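Local coordinates for putative GGDEF domain protein (Pseudomonas aeruginosa, PDB 7E6G) that probably catalyses the condensation of two GTP molecules into the second messenger cyclic di-GMP, using a magnesium ion, as in other GGDEF diguanylate cyclases, at residues S101-D104 with L109-R112; Y133-L138 with N241-A246; D156-E161 with E217-T222; V160-A165 with E182-L187. All blocks are in the same frame, centred on the assembly; numbering follows the deposited sequence.

How the interactions relate
Following the long helix 27-102, the chain turns in interaction 1, a short loop of four residues closed between 101-104 and 109-112 before helix 112-128 begins. Strand 134-140 comes next, and interaction 2 joins it to helix 236-252, the last helix of the chain, closing the largest of the four loops. Interactions 3 and 4 both fall within that loop and start from helix 152-168: interaction 4 turns back early to strand 183-188, while interaction 3 reaches on to 217-222. Interactions 2 and 4 share the central sheet through neighbouring strands; interactions 3 and 4 both touch the bound nucleotide. Leu109 of interaction 1 packs on Ala163 and Phe184 of interaction 4.

Interaction 1 of 4, residues S101-D104 with L109-R112; sequences SIRD and LPNR
Asn111 meets the last turn of the long helix with both its backbone and its side chain. Its N donates to Ile102 O at 2.9 Å, and its ND2 reaches Ser101 O at 3.2 Å, so two successive carbonyls at the helix end are taken up by one residue. Ser101 O lies in the amide plane of Asn111, although ND2 sits above the plane of that carbonyl. With chi1 at 79°, CG lies between the backbone N and the carbonyl carbon, which folds the amide back over Ile102. The third bond runs the other way: Asp104 N donates to Leu109 O at 2.8 Å. Arg103 and Pro110 sit between these bonds as a single beta bridge, their side chains side by side, with Arg103 NH2 4.0 Å from Pro110 CD.

Further out, Arg103 NE is held by Gly108 O and Asp104 OD2 by Thr107 OG1, which also bonds Leu109 N. Asp104 and Thr107 fit the DxLT signature with which GGDEF domains begin. Asn111 OD1 is turned to Met114 N as the N-cap of helix 112-128. One side-chain amide therefore serves the end of one helix with its NH2 and the start of the next with its oxygen, so Asn111 bridges the two helix ends by hydrogen bonds, which probably holds their relative placement.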
loop_
_atom_site.group_PDB
_atom_site.type_symbol
_atom_site.label_atom_id
_atom_site.label_comp_id
_atom_site.label_asym_id
_atom_site.label_seq_id
_atom_site.Cartn_x
_atom_site.Cartn_y
_atom_site.Cartn_z
ATOM N N SER A 101 5.176 3.684 33.239
ATOM C CA SER A 101 6.233 2.957 33.918
ATOM C C SER A 101 7.461 3.817 34.240
ATOM O O SER A 101 8.175 3.509 35.199
ATOM C CB SER A 101 6.610 1.711 33.112
ATOM O OG SER A 101 7.705 1.939 32.258
ATOM N N ILE A 102 7.717 4.909 33.523
ATOM C CA ILE A 102 8.987 5.614 33.684
ATOM C C ILE A 102 8.845 7.064 34.112
ATOM O O ILE A 102 9.866 7.696 34.422
ATOM C CB ILE A 102 9.861 5.537 32.410
ATOM C CG1 ILE A 102 9.128 6.168 31.221
ATOM C CG2 ILE A 102 10.288 4.106 32.138
ATOM C CD1 ILE A 102 9.974 7.022 30.375
ATOM N N ARG A 103 7.646 7.632 34.133
ATOM C CA ARG A 103 7.486 9.029 34.519
ATOM C C ARG A 103 6.718 9.138 35.825
ATOM O O ARG A 103 5.798 8.358 36.090
ATOM C CB ARG A 103 6.805 9.861 33.426
ATOM C CG ARG A 103 7.618 9.931 32.127
ATOM C CD ARG A 103 7.552 11.303 31.452
ATOM N NE ARG A 103 8.799 12.074 31.586
ATOM C CZ ARG A 103 9.766 12.105 30.664
ATOM N NH1 ARG A 103 9.631 11.392 29.550
ATOM N NH2 ARG A 103 10.865 12.836 30.855
ATOM N N ASP A 104 7.149 10.085 36.654
ATOM C CA ASP A 104 6.568 10.294 37.967
ATOM C C ASP A 104 5.295 11.120 37.844
ATOM O O ASP A 104 5.340 12.229 37.298
ATOM C CB ASP A 104 7.571 11.003 38.873
ATOM C CG ASP A 104 6.940 11.520 40.155
ATOM O OD1 ASP A 104 6.508 10.689 40.993
ATOM O OD2 ASP A 104 6.874 12.763 40.320
ATOM N N LEU A 109 8.866 14.352 36.217
ATOM C CA LEU A 109 10.246 13.903 36.104
ATOM C C LEU A 109 10.341 12.404 35.823
ATOM O O LEU A 109 9.399 11.651 36.087
ATOM C CB LEU A 109 10.988 14.213 37.390
ATOM C CG LEU A 109 11.196 15.689 37.606
ATOM C CD1 LEU A 109 11.851 15.845 38.962
ATOM C CD2 LEU A 109 12.073 16.227 36.502
ATOM N N PRO A 110 11.483 11.944 35.497
ATOM C CA PRO A 110 11.734 10.574 35.389
ATOM C C PRO A 110 11.692 9.915 36.690
ATOM O O PRO A 110 12.119 10.433 37.563
ATOM C CB PRO A 110 13.119 10.601 34.982
ATOM C CG PRO A 110 13.254 11.705 34.175
ATOM C CD PRO A 110 12.306 12.655 34.594
ATOM N N ASN A 111 11.246 8.728 36.779
ATOM C CA ASN A 111 11.199 8.007 37.986
ATOM C C ASN A 111 12.316 7.128 38.345
ATOM O O ASN A 111 13.216 7.232 37.798
ATOM C CB ASN A 111 9.876 7.367 38.112
ATOM C CG ASN A 111 9.708 6.185 37.357
ATOM O OD1 ASN A 111 10.491 5.710 36.784
ATOM N ND2 ASN A 111 8.670 5.701 37.466
ATOM N N ARG A 112 12.220 6.370 39.377
ATOM C CA ARG A 112 13.234 5.520 39.804
ATOM C C ARG A 112 13.594 4.483 38.868
ATOM O O ARG A 112 14.651 4.234 38.758
ATOM C CB ARG A 112 12.848 4.896 41.012
ATOM C CG ARG A 112 13.333 5.444 42.254
ATOM C CD ARG A 112 13.557 4.348 43.188
ATOM N NE ARG A 112 14.075 4.899 44.351
ATOM C CZ ARG A 112 14.948 4.386 45.081
ATOM N NH1 ARG A 112 15.326 3.268 44.917
ATOM N NH2 ARG A 112 15.305 4.989 46.038
#

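Interaction 2 of 4, residues Y133-L138 with N241-A246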
loop_
_atom_site.group_PDB
_atom_site.type_symbol
_atom_site.label_atom_id
_atom_site.label_comp_id
_atom_site.label_asym_id
_atom_site.label_seq_id
_atom_site.Cartn_x
_atom_site.Cartn_y
_atom_site.Cartn_z
ATOM N N TYR A 133 30.140 9.469 34.527
ATOM C CA TYR A 133 29.062 10.392 34.850
ATOM C C TYR A 133 29.226 10.867 36.287
ATOM O O TYR A 133 29.987 10.296 37.075
ATOM C CB TYR A 133 27.687 9.739 34.667
ATOM C CG TYR A 133 27.526 8.491 35.494
ATOM C CD1 TYR A 133 27.881 7.246 34.982
ATOM C CD2 TYR A 133 27.078 8.561 36.809
ATOM C CE1 TYR A 133 27.760 6.098 35.741
ATOM C CE2 TYR A 133 26.930 7.422 37.580
ATOM C CZ TYR A 133 27.282 6.186 37.039
ATOM O OH TYR A 133 27.154 5.056 37.809
ATOM N N VAL A 134 28.508 11.927 36.634
ATOM C CA VAL A 134 28.449 12.310 38.040
ATOM C C VAL A 134 27.012 12.171 38.523
ATOM O O VAL A 134 26.050 12.227 37.752
ATOM C CB VAL A 134 29.008 13.730 38.309
ATOM C CG1 VAL A 134 30.324 13.946 37.544
ATOM C CG2 VAL A 134 27.994 14.800 37.973
ATOM N N LEU A 135 26.887 11.956 39.820
ATOM C CA LEU A 135 25.627 11.703 40.494
ATOM C C LEU A 135 25.469 12.746 41.589
ATOM O O LEU A 135 26.363 12.904 42.428
ATOM C CB LEU A 135 25.644 10.298 41.100
ATOM C CG LEU A 135 24.466 9.357 40.938
ATOM C CD1 LEU A 135 24.069 9.263 39.475
ATOM C CD2 LEU A 135 24.894 8.010 41.487
ATOM N N ALA A 136 24.349 13.461 41.587
ATOM C CA ALA A 136 24.038 14.415 42.649
ATOM C C ALA A 136 22.707 14.020 43.279
ATOM O O ALA A 136 21.700 13.918 42.587
ATOM C CB ALA A 136 23.996 15.842 42.097
ATOM N N MET A 137 22.700 13.756 44.574
ATOM C CA MET A 137 21.480 13.377 45.274
ATOM C C MET A 137 21.062 14.512 46.203
ATOM O O MET A 137 21.822 14.932 47.079
ATOM C CB MET A 137 21.654 12.074 46.050
ATOM C CG MET A 137 20.316 11.409 46.412
ATOM S SD MET A 137 20.561 9.895 47.357
ATOM C CE MET A 137 20.985 8.738 46.041
ATOM N N LEU A 138 19.845 14.974 46.024
ATOM C CA LEU A 138 19.329 16.193 46.608
ATOM C C LEU A 138 18.161 15.821 47.512
ATOM O O LEU A 138 17.330 15.001 47.141
ATOM C CB LEU A 138 18.906 17.127 45.468
ATOM C CG LEU A 138 18.630 18.611 45.647
ATOM C CD1 LEU A 138 19.448 19.420 44.660
ATOM C CD2 LEU A 138 17.132 18.863 45.452
ATOM N N ASN A 241 25.219 4.707 46.385
ATOM C CA ASN A 241 25.480 4.666 47.823
ATOM C C ASN A 241 26.450 5.762 48.248
ATOM O O ASN A 241 26.279 6.376 49.307
ATOM C CB ASN A 241 26.013 3.290 48.218
ATOM C CG ASN A 241 24.904 2.264 48.398
ATOM O OD1 ASN A 241 23.730 2.522 48.093
ATOM N ND2 ASN A 241 25.270 1.089 48.887
ATOM N N ARG A 242 27.477 6.032 47.440
ATOM C CA ARG A 242 28.430 7.061 47.849
ATOM C C ARG A 242 27.813 8.452 47.749
ATOM O O ARG A 242 28.031 9.297 48.632
ATOM C CB ARG A 242 29.709 6.982 47.027
ATOM C CG ARG A 242 30.889 7.683 47.717
ATOM C CD ARG A 242 32.030 7.964 46.751
ATOM N NE ARG A 242 31.957 7.045 45.623
ATOM C CZ ARG A 242 32.345 5.767 45.658
ATOM N NH1 ARG A 242 32.865 5.223 46.760
ATOM N NH2 ARG A 242 32.208 5.034 44.567
ATOM N N ALA A 243 27.043 8.709 46.687
ATOM C CA ALA A 243 26.320 9.975 46.606
ATOM C C ALA A 243 25.417 10.157 47.820
ATOM O O ALA A 243 25.322 11.250 48.395
ATOM C CB ALA A 243 25.504 10.026 45.315
ATOM N N ASP A 244 24.777 9.072 48.239
ATOM C CA ASP A 244 23.881 9.095 49.381
ATOM C C ASP A 244 24.628 9.392 50.677
ATOM O O ASP A 244 24.144 10.137 51.538
ATOM C CB ASP A 244 23.190 7.747 49.452
ATOM C CG ASP A 244 21.963 7.789 50.249
ATOM O OD1 ASP A 244 20.877 7.811 49.640
ATOM O OD2 ASP A 244 22.085 7.807 51.485
ATOM N N ALA A 245 25.795 8.783 50.859
ATOM C CA ALA A 245 26.574 9.054 52.062
ATOM C C ALA A 245 27.051 10.501 52.075
ATOM O O ALA A 245 27.114 11.134 53.136
ATOM C CB ALA A 245 27.752 8.083 52.147
ATOM N N ALA A 246 27.369 11.049 50.896
ATOM C CA ALA A 246 27.720 12.466 50.819
ATOM C C ALA A 246 26.540 13.338 51.239
ATOM O O ALA A 246 26.701 14.277 52.028
ATOM C CB ALA A 246 28.192 12.825 49.412
#
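Leu135 and Met137 of strand 134-140 pack against Ala243 and Asp244 in a buried strand-on-helix contact, where helix 236-252 lies across the central sheet of the GGDEF domain, a fold related to the catalytic domain of class III adenylyl cyclases and to the palm of DNA polymerases. The segment axes approach to 7.7 Å and are inclined by 43°, with strand and helix running in broadly the same direction. Leu135 and Met137, two apart along the strand, both project toward the helix, while Ala136 between them points away from it, beside Val225 and Val227 of the neighbouring strand.

The methyl of Ala243 lies between the two strand side chains, with CB 4.2 Å from Leu135 CB and 4.4 Å from Met137 CB. This residue sits at the closest approach of the backbones, Met137 CA to Ala243 CA 6.1 Å, consistent with a small side chain allowing the helix close to the strand. Val240, on the same helix, touches both Leu135 and Met137, and Leu247 also packs on Met137, so the methionine is covered by more than one turn.

Met137 reaches out from the strand toward the helix, CG anti to its backbone nitrogen (chi1 -161°), and turns only at the last torsion, bringing its thioether across the side chain of Asp244. That carboxylate forms a salt bridge with Arg213 of the second subunit, an arginine that packs on Met137 as well. Within the chain, Met137 CE touches Asp244 CB at 4.2 Å.

Interaction 3 of 4, residues D156-E161 with E217-T222; sequences DRVLVE and EALSVT. With G2P (phosphomethylphosphonic acid guanylate ester), chain H.
Val158 and Leu219 meet with their side chains crossed at about a right angle, the branched valine of helix 152-168 set across the leucine at the end of the short strand 217-219. Contact is methyl to methyl: Val158 CG2 lies 3.9 Å from Leu219 CD2. The other branch, CG1, is anti to the valine's own backbone nitrogen (chi1 163°) and goes to Val221, touching its CG1 at 4.2 Å. A single valine thus spreads its two methyls over two residues of the facing segment. Leu219 and Val221 both project toward the helix, with Ser220 between them directed away and its hydroxyl bonded to Leu210 O. Phe143 packs on Val158, while Val146 and Trp150 of the same helix pack on Leu219, so helix 143-150 adjoins both sides of the contact.

Two residues before Val158, Asp156 faces the bound GTP analogue. Its OD1 takes two hydrogen bonds from the guanine, from N1 at 2.7 Å and from N2 at 3.0 Å, the first the straighter of the two. The shared oxygen engages both donors of the base together and helps to orient it. Leu159 CD1 makes van der Waals contact with the base, 4.0 Å from N1. The nucleotide is also hydrogen-bonded to Asn147 OD1, Arg178 NH2, Arg255 NH2 and Phe142 N. A carboxylate reading N1 and N2 of guanine from the helix beside the sheet is as in the guanine-recognition part of GGDEF diguanylate cyclase active sites.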
loop_
_atom_site.group_PDB
_atom_site.type_symbol
_atom_site.label_atom_id
_atom_site.label_comp_id
_atom_site.label_asym_id
_atom_site.label_seq_id
_atom_site.Cartn_x
_atom_site.Cartn_y
_atom_site.Cartn_z
ATOM N N ASP A 156 3.308 19.536 47.697
ATOM C CA ASP A 156 3.328 18.949 46.360
ATOM C C ASP A 156 3.607 20.020 45.318
ATOM O O ASP A 156 4.414 19.820 44.396
ATOM C CB ASP A 156 1.989 18.257 46.064
ATOM C CG ASP A 156 1.888 16.832 46.651
ATOM O OD1 ASP A 156 2.842 16.342 47.313
ATOM O OD2 ASP A 156 0.815 16.203 46.447
ATOM N N ARG A 157 2.932 21.163 45.445
ATOM C CA ARG A 157 3.254 22.298 44.590
ATOM C C ARG A 157 4.720 22.665 44.711
ATOM O O ARG A 157 5.392 22.923 43.704
ATOM C CB ARG A 157 2.353 23.473 44.943
ATOM C CG ARG A 157 0.924 23.158 44.566
ATOM C CD ARG A 157 0.301 24.274 43.782
ATOM N NE ARG A 157 -0.052 25.350 44.694
ATOM C CZ ARG A 157 0.521 26.551 44.701
ATOM N NH1 ARG A 157 1.494 26.857 43.830
ATOM N NH2 ARG A 157 0.116 27.447 45.590
ATOM N N VAL A 158 5.242 22.653 45.937
ATOM C CA VAL A 158 6.647 22.972 46.156
ATOM C C VAL A 158 7.540 22.009 45.383
ATOM O O VAL A 158 8.496 22.422 44.716
ATOM C CB VAL A 158 6.956 22.964 47.664
ATOM C CG1 VAL A 158 8.461 22.879 47.900
ATOM C CG2 VAL A 158 6.403 24.204 48.307
ATOM N N LEU A 159 7.243 20.716 45.460
ATOM C CA LEU A 159 8.044 19.723 44.753
ATOM C C LEU A 159 7.956 19.906 43.243
ATOM O O LEU A 159 8.961 19.747 42.537
ATOM C CB LEU A 159 7.594 18.314 45.150
ATOM C CG LEU A 159 7.962 17.883 46.567
ATOM C CD1 LEU A 159 7.414 16.515 46.835
ATOM C CD2 LEU A 159 9.471 17.890 46.743
ATOM N N VAL A 160 6.769 20.238 42.725
ATOM C CA VAL A 160 6.661 20.516 41.291
ATOM C C VAL A 160 7.562 21.685 40.921
ATOM O O VAL A 160 8.280 21.647 39.919
ATOM C CB VAL A 160 5.195 20.780 40.881
ATOM C CG1 VAL A 160 5.133 21.440 39.507
ATOM C CG2 VAL A 160 4.376 19.498 40.873
ATOM N N GLU A 161 7.551 22.737 41.730
ATOM C CA GLU A 161 8.343 23.916 41.392
ATOM C C GLU A 161 9.836 23.628 41.480
ATOM O O GLU A 161 10.634 24.147 40.682
ATOM C CB GLU A 161 7.966 25.064 42.313
ATOM C CG GLU A 161 6.621 25.653 41.991
ATOM C CD GLU A 161 6.677 26.512 40.759
ATOM O OE1 GLU A 161 6.897 27.742 40.918
ATOM O OE2 GLU A 161 6.498 25.957 39.645
ATOM N N GLU A 217 1.206 33.632 51.681
ATOM C CA GLU A 217 2.610 33.427 52.003
ATOM C C GLU A 217 3.352 32.934 50.767
ATOM O O GLU A 217 2.757 32.376 49.848
ATOM C CB GLU A 217 2.787 32.432 53.174
ATOM C CG GLU A 217 2.311 33.004 54.519
ATOM C CD GLU A 217 2.544 32.071 55.699
ATOM O OE1 GLU A 217 1.612 31.309 56.034
ATOM O OE2 GLU A 217 3.648 32.099 56.301
ATOM N N ALA A 218 4.659 33.187 50.728
ATOM C CA ALA A 218 5.516 32.782 49.614
ATOM C C ALA A 218 6.663 31.956 50.186
ATOM O O ALA A 218 7.566 32.507 50.826
ATOM C CB ALA A 218 6.042 33.994 48.843
ATOM N N LEU A 219 6.620 30.643 49.955
ATOM C CA LEU A 219 7.522 29.692 50.593
ATOM C C LEU A 219 8.860 29.648 49.874
ATOM O O LEU A 219 8.926 29.684 48.641
ATOM C CB LEU A 219 6.921 28.288 50.593
ATOM C CG LEU A 219 5.734 27.927 51.483
ATOM C CD1 LEU A 219 4.611 28.933 51.378
ATOM C CD2 LEU A 219 5.188 26.536 51.143
ATOM N N SER A 220 9.923 29.558 50.660
ATOM C CA SER A 220 11.263 29.287 50.165
ATOM C C SER A 220 11.831 28.080 50.903
ATOM O O SER A 220 11.446 27.783 52.044
ATOM C CB SER A 220 12.183 30.480 50.343
ATOM O OG SER A 220 11.862 31.490 49.397
ATOM N N VAL A 221 12.739 27.368 50.234
ATOM C CA VAL A 221 13.273 26.124 50.758
ATOM C C VAL A 221 14.756 26.053 50.453
ATOM O O VAL A 221 15.286 26.789 49.618
ATOM C CB VAL A 221 12.568 24.890 50.171
ATOM C CG1 VAL A 221 11.092 24.893 50.540
ATOM C CG2 VAL A 221 12.766 24.868 48.663
ATOM N N THR A 222 15.422 25.153 51.148
ATOM C CA THR A 222 16.779 24.786 50.812
ATOM C C THR A 222 16.827 23.281 50.616
ATOM O O THR A 222 15.924 22.547 51.038
ATOM C CB THR A 222 17.764 25.203 51.902
ATOM O OG1 THR A 222 17.354 24.609 53.138
ATOM C CG2 THR A 222 17.819 26.732 52.045
HETATM P PG G2P H . 15.441 17.031 56.786
HETATM O O1G G2P H . 16.114 16.613 55.745
HETATM O O2G G2P H . 15.474 18.325 56.918
HETATM O O3G G2P H . 15.671 16.365 57.917
HETATM O O3B G2P H . 14.042 16.604 56.341
HETATM P PB G2P H . 12.525 16.740 56.722
HETATM O O1B G2P H . 12.044 17.261 55.635
HETATM O O2B G2P H . 12.265 17.393 57.850
HETATM C C3A G2P H . 11.785 15.199 56.997
HETATM P PA G2P H . 11.948 13.870 56.053
HETATM O O1A G2P H . 12.334 13.289 57.256
HETATM O O2A G2P H . 12.869 14.555 55.185
HETATM O "O5'" G2P H . 10.494 14.097 55.860
HETATM C "C5'" G2P H . 9.930 14.594 54.653
HETATM C "C4'" G2P H . 8.437 14.506 54.642
HETATM O "O4'" G2P H . 8.200 14.240 53.379
HETATM C "C3'" G2P H . 8.016 13.257 55.204
HETATM O "O3'" G2P H . 7.277 13.546 56.325
HETATM C "C2'" G2P H . 7.206 12.707 54.098
HETATM O "O2'" G2P H . 6.032 12.107 54.455
HETATM C "C1'" G2P H . 6.932 13.879 53.346
HETATM N N9 G2P H . 6.557 13.584 52.015
HETATM C C8 G2P H . 7.020 12.524 51.443
HETATM N N7 G2P H . 6.565 12.424 50.235
HETATM C C5 G2P H . 5.821 13.417 50.009
HETATM C C6 G2P H . 5.155 13.777 48.942
HETATM O O6 G2P H . 5.130 13.158 47.927
HETATM N N1 G2P H . 4.428 14.938 48.979
HETATM C C2 G2P H . 4.417 15.653 50.117
HETATM N N2 G2P H . 3.766 16.694 50.124
HETATM N N3 G2P H . 5.102 15.235 51.169
HETATM C C4 G2P H . 5.821 14.146 51.119
#

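Interaction 4 of 4, residues V160-A165 with E182-L187; sequences VEIARA and EEFLLL. With MG (magnesium ion), chain G; G2P (phosphomethylphosphonic acid guanylate ester), chain H.
Glu182 OE2 binds the magnesium ion at 2.0 Å, alongside two oxygens of the GTP analogue, O2A at 2.4 Å and the bridging O3B at 2.5 Å. Asp139 OD1 and the backbone O of Val140 complete the ligands seen here, so the metal joins Glu182, the residue just ahead of strand 183-188, to strand 134-140 and the phosphate chain. The glutamate bends at chi2 (103°) to carry its carboxylate to the ion, while its CG rests 3.6 Å from the ribose O4'.

Glu182 is the third residue of the GGEEF sequence, this protein's version of the GGDEF signature motif, and Phe184 is the last. Where the glutamate serves the metal, the phenylalanine is directed into the core beneath helix 152-168. Ile162 crosses it obliquely: its CG2 is 3.8 Å from Phe184 CE1 and 4.0 Å from Phe184 CZ. That methyl stands anti to the isoleucine's own backbone nitrogen, which aims it down at the ring. Ala163 CB makes a looser contact with Phe184 CE2 at 4.5 Å, and Leu159, Met166 and Leu109 add further apolar contacts to the ring.

On the outer side of the same helix, Val160 CG1 sits against one face of the Arg164 guanidinium, toward its rim, and Arg164 NH1 forms a salt bridge with Glu161 OE2 at 2.8 Å.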
loop_
_atom_site.group_PDB
_atom_site.type_symbol
_atom_site.label_atom_id
_atom_site.label_comp_id
_atom_site.label_asym_id
_atom_site.label_seq_id
_atom_site.Cartn_x
_atom_site.Cartn_y
_atom_site.Cartn_z
ATOM N N VAL A 160 6.769 20.238 42.725
ATOM C CA VAL A 160 6.661 20.516 41.291
ATOM C C VAL A 160 7.562 21.685 40.921
ATOM O O VAL A 160 8.280 21.647 39.919
ATOM C CB VAL A 160 5.195 20.780 40.881
ATOM C CG1 VAL A 160 5.133 21.440 39.507
ATOM C CG2 VAL A 160 4.376 19.498 40.873
ATOM N N GLU A 161 7.551 22.737 41.730
ATOM C CA GLU A 161 8.343 23.916 41.392
ATOM C C GLU A 161 9.836 23.628 41.480
ATOM O O GLU A 161 10.634 24.147 40.682
ATOM C CB GLU A 161 7.966 25.064 42.313
ATOM C CG GLU A 161 6.621 25.653 41.991
ATOM C CD GLU A 161 6.677 26.512 40.759
ATOM O OE1 GLU A 161 6.897 27.742 40.918
ATOM O OE2 GLU A 161 6.498 25.957 39.645
ATOM N N ILE A 162 10.234 22.821 42.463
ATOM C CA ILE A 162 11.621 22.391 42.541
ATOM C C ILE A 162 11.994 21.640 41.275
ATOM O O ILE A 162 13.065 21.868 40.693
ATOM C CB ILE A 162 11.850 21.549 43.809
ATOM C CG1 ILE A 162 11.865 22.465 45.038
ATOM C CG2 ILE A 162 13.156 20.776 43.730
ATOM C CD1 ILE A 162 11.940 21.744 46.354
ATOM N N ALA A 163 11.102 20.758 40.808
ATOM C CA ALA A 163 11.383 19.987 39.602
ATOM C C ALA A 163 11.565 20.903 38.398
ATOM O O ALA A 163 12.521 20.755 37.624
ATOM C CB ALA A 163 10.257 18.981 39.353
ATOM N N ARG A 164 10.641 21.852 38.221
ATOM C CA ARG A 164 10.751 22.791 37.108
ATOM C C ARG A 164 12.074 23.535 37.173
ATOM O O ARG A 164 12.802 23.632 36.173
ATOM C CB ARG A 164 9.579 23.775 37.119
ATOM C CG ARG A 164 8.387 23.319 36.308
ATOM C CD ARG A 164 7.240 24.320 36.372
ATOM N NE ARG A 164 5.929 23.664 36.450
ATOM C CZ ARG A 164 4.832 24.245 36.943
ATOM N NH1 ARG A 164 4.893 25.494 37.403
ATOM N NH2 ARG A 164 3.675 23.582 36.985
ATOM N N ALA A 165 12.417 24.031 38.365
ATOM C CA ALA A 165 13.608 24.856 38.511
ATOM C C ALA A 165 14.860 24.064 38.195
ATOM O O ALA A 165 15.750 24.560 37.494
ATOM C CB ALA A 165 13.686 25.430 39.925
ATOM N N GLU A 182 10.858 13.275 48.809
ATOM C CA GLU A 182 11.412 14.614 48.667
ATOM C C GLU A 182 12.903 14.518 48.369
ATOM O O GLU A 182 13.712 15.319 48.849
ATOM C CB GLU A 182 11.139 15.455 49.919
ATOM C CG GLU A 182 10.997 14.634 51.206
ATOM C CD GLU A 182 12.249 14.694 52.086
ATOM O OE1 GLU A 182 12.881 13.633 52.310
ATOM O OE2 GLU A 182 12.602 15.801 52.556
ATOM N N GLU A 183 13.284 13.515 47.586
ATOM C CA GLU A 183 14.654 13.332 47.136
ATOM C C GLU A 183 14.675 13.307 45.615
ATOM O O GLU A 183 13.742 12.799 44.976
ATOM C CB GLU A 183 15.267 12.040 47.676
ATOM C CG GLU A 183 15.400 11.979 49.174
ATOM C CD GLU A 183 15.367 10.547 49.690
ATOM O OE1 GLU A 183 14.308 9.879 49.576
ATOM O OE2 GLU A 183 16.409 10.076 50.191
ATOM N N PHE A 184 15.744 13.850 45.041
ATOM C CA PHE A 184 15.932 13.888 43.602
ATOM C C PHE A 184 17.335 13.399 43.272
ATOM O O PHE A 184 18.290 13.668 44.003
ATOM C CB PHE A 184 15.740 15.304 43.037
ATOM C CG PHE A 184 14.360 15.889 43.252
ATOM C CD1 PHE A 184 14.052 16.575 44.420
ATOM C CD2 PHE A 184 13.383 15.786 42.264
ATOM C CE1 PHE A 184 12.812 17.126 44.606
ATOM C CE2 PHE A 184 12.122 16.343 42.450
ATOM C CZ PHE A 184 11.835 17.013 43.622
ATOM N N LEU A 185 17.460 12.686 42.167
ATOM C CA LEU A 185 18.743 12.181 41.710
ATOM C C LEU A 185 19.061 12.838 40.380
ATOM O O LEU A 185 18.312 12.683 39.408
ATOM C CB LEU A 185 18.733 10.657 41.584
ATOM C CG LEU A 185 20.118 10.085 41.289
ATOM C CD1 LEU A 185 21.136 10.482 42.346
ATOM C CD2 LEU A 185 20.057 8.570 41.176
ATOM N N LEU A 186 20.145 13.596 40.349
ATOM C CA LEU A 186 20.672 14.193 39.135
ATOM C C LEU A 186 21.730 13.245 38.577
ATOM O O LEU A 186 22.653 12.850 39.299
ATOM C CB LEU A 186 21.271 15.570 39.436
ATOM C CG LEU A 186 20.374 16.828 39.458
ATOM C CD1 LEU A 186 19.037 16.636 40.199
ATOM C CD2 LEU A 186 21.122 18.009 40.058
ATOM N N LEU A 187 21.578 12.855 37.318
ATOM C CA LEU A 187 22.599 12.125 36.587
ATOM C C LEU A 187 23.151 13.029 35.492
ATOM O O LEU A 187 22.418 13.448 34.581
ATOM C CB LEU A 187 22.046 10.836 35.994
ATOM C CG LEU A 187 23.028 10.101 35.080
ATOM C CD1 LEU A 187 24.006 9.308 35.877
ATOM C CD2 LEU A 187 22.248 9.172 34.183
HETATM MG MG MG G . 14.069 16.073 53.847
HETATM P PG G2P H . 15.441 17.031 56.786
HETATM O O1G G2P H . 16.114 16.613 55.745
HETATM O O2G G2P H . 15.474 18.325 56.918
HETATM O O3G G2P H . 15.671 16.365 57.917
HETATM O O3B G2P H . 14.042 16.604 56.341
HETATM P PB G2P H . 12.525 16.740 56.722
HETATM O O1B G2P H . 12.044 17.261 55.635
HETATM O O2B G2P H . 12.265 17.393 57.850
HETATM C C3A G2P H . 11.785 15.199 56.997
HETATM P PA G2P H . 11.948 13.870 56.053
HETATM O O1A G2P H . 12.334 13.289 57.256
HETATM O O2A G2P H . 12.869 14.555 55.185
HETATM O "O5'" G2P H . 10.494 14.097 55.860
HETATM C "C5'" G2P H . 9.930 14.594 54.653
HETATM C "C4'" G2P H . 8.437 14.506 54.642
HETATM O "O4'" G2P H . 8.200 14.240 53.379
HETATM C "C3'" G2P H . 8.016 13.257 55.204
HETATM O "O3'" G2P H . 7.277 13.546 56.325
HETATM C "C2'" G2P H . 7.206 12.707 54.098
HETATM O "O2'" G2P H . 6.032 12.107 54.455
HETATM C "C1'" G2P H . 6.932 13.879 53.346
HETATM N N9 G2P H . 6.557 13.584 52.015
HETATM C C8 G2P H . 7.020 12.524 51.443
HETATM N N7 G2P H . 6.565 12.424 50.235
HETATM C C5 G2P H . 5.821 13.417 50.009
HETATM C C6 G2P H . 5.155 13.777 48.942
HETATM O O6 G2P H . 5.130 13.158 47.927
HETATM N N1 G2P H . 4.428 14.938 48.979
HETATM C C2 G2P H . 4.417 15.653 50.117
HETATM N N2 G2P H . 3.766 16.694 50.124
HETATM N N3 G2P H . 5.102 15.235 51.169
HETATM C C4 G2P H . 5.821 14.146 51.119
#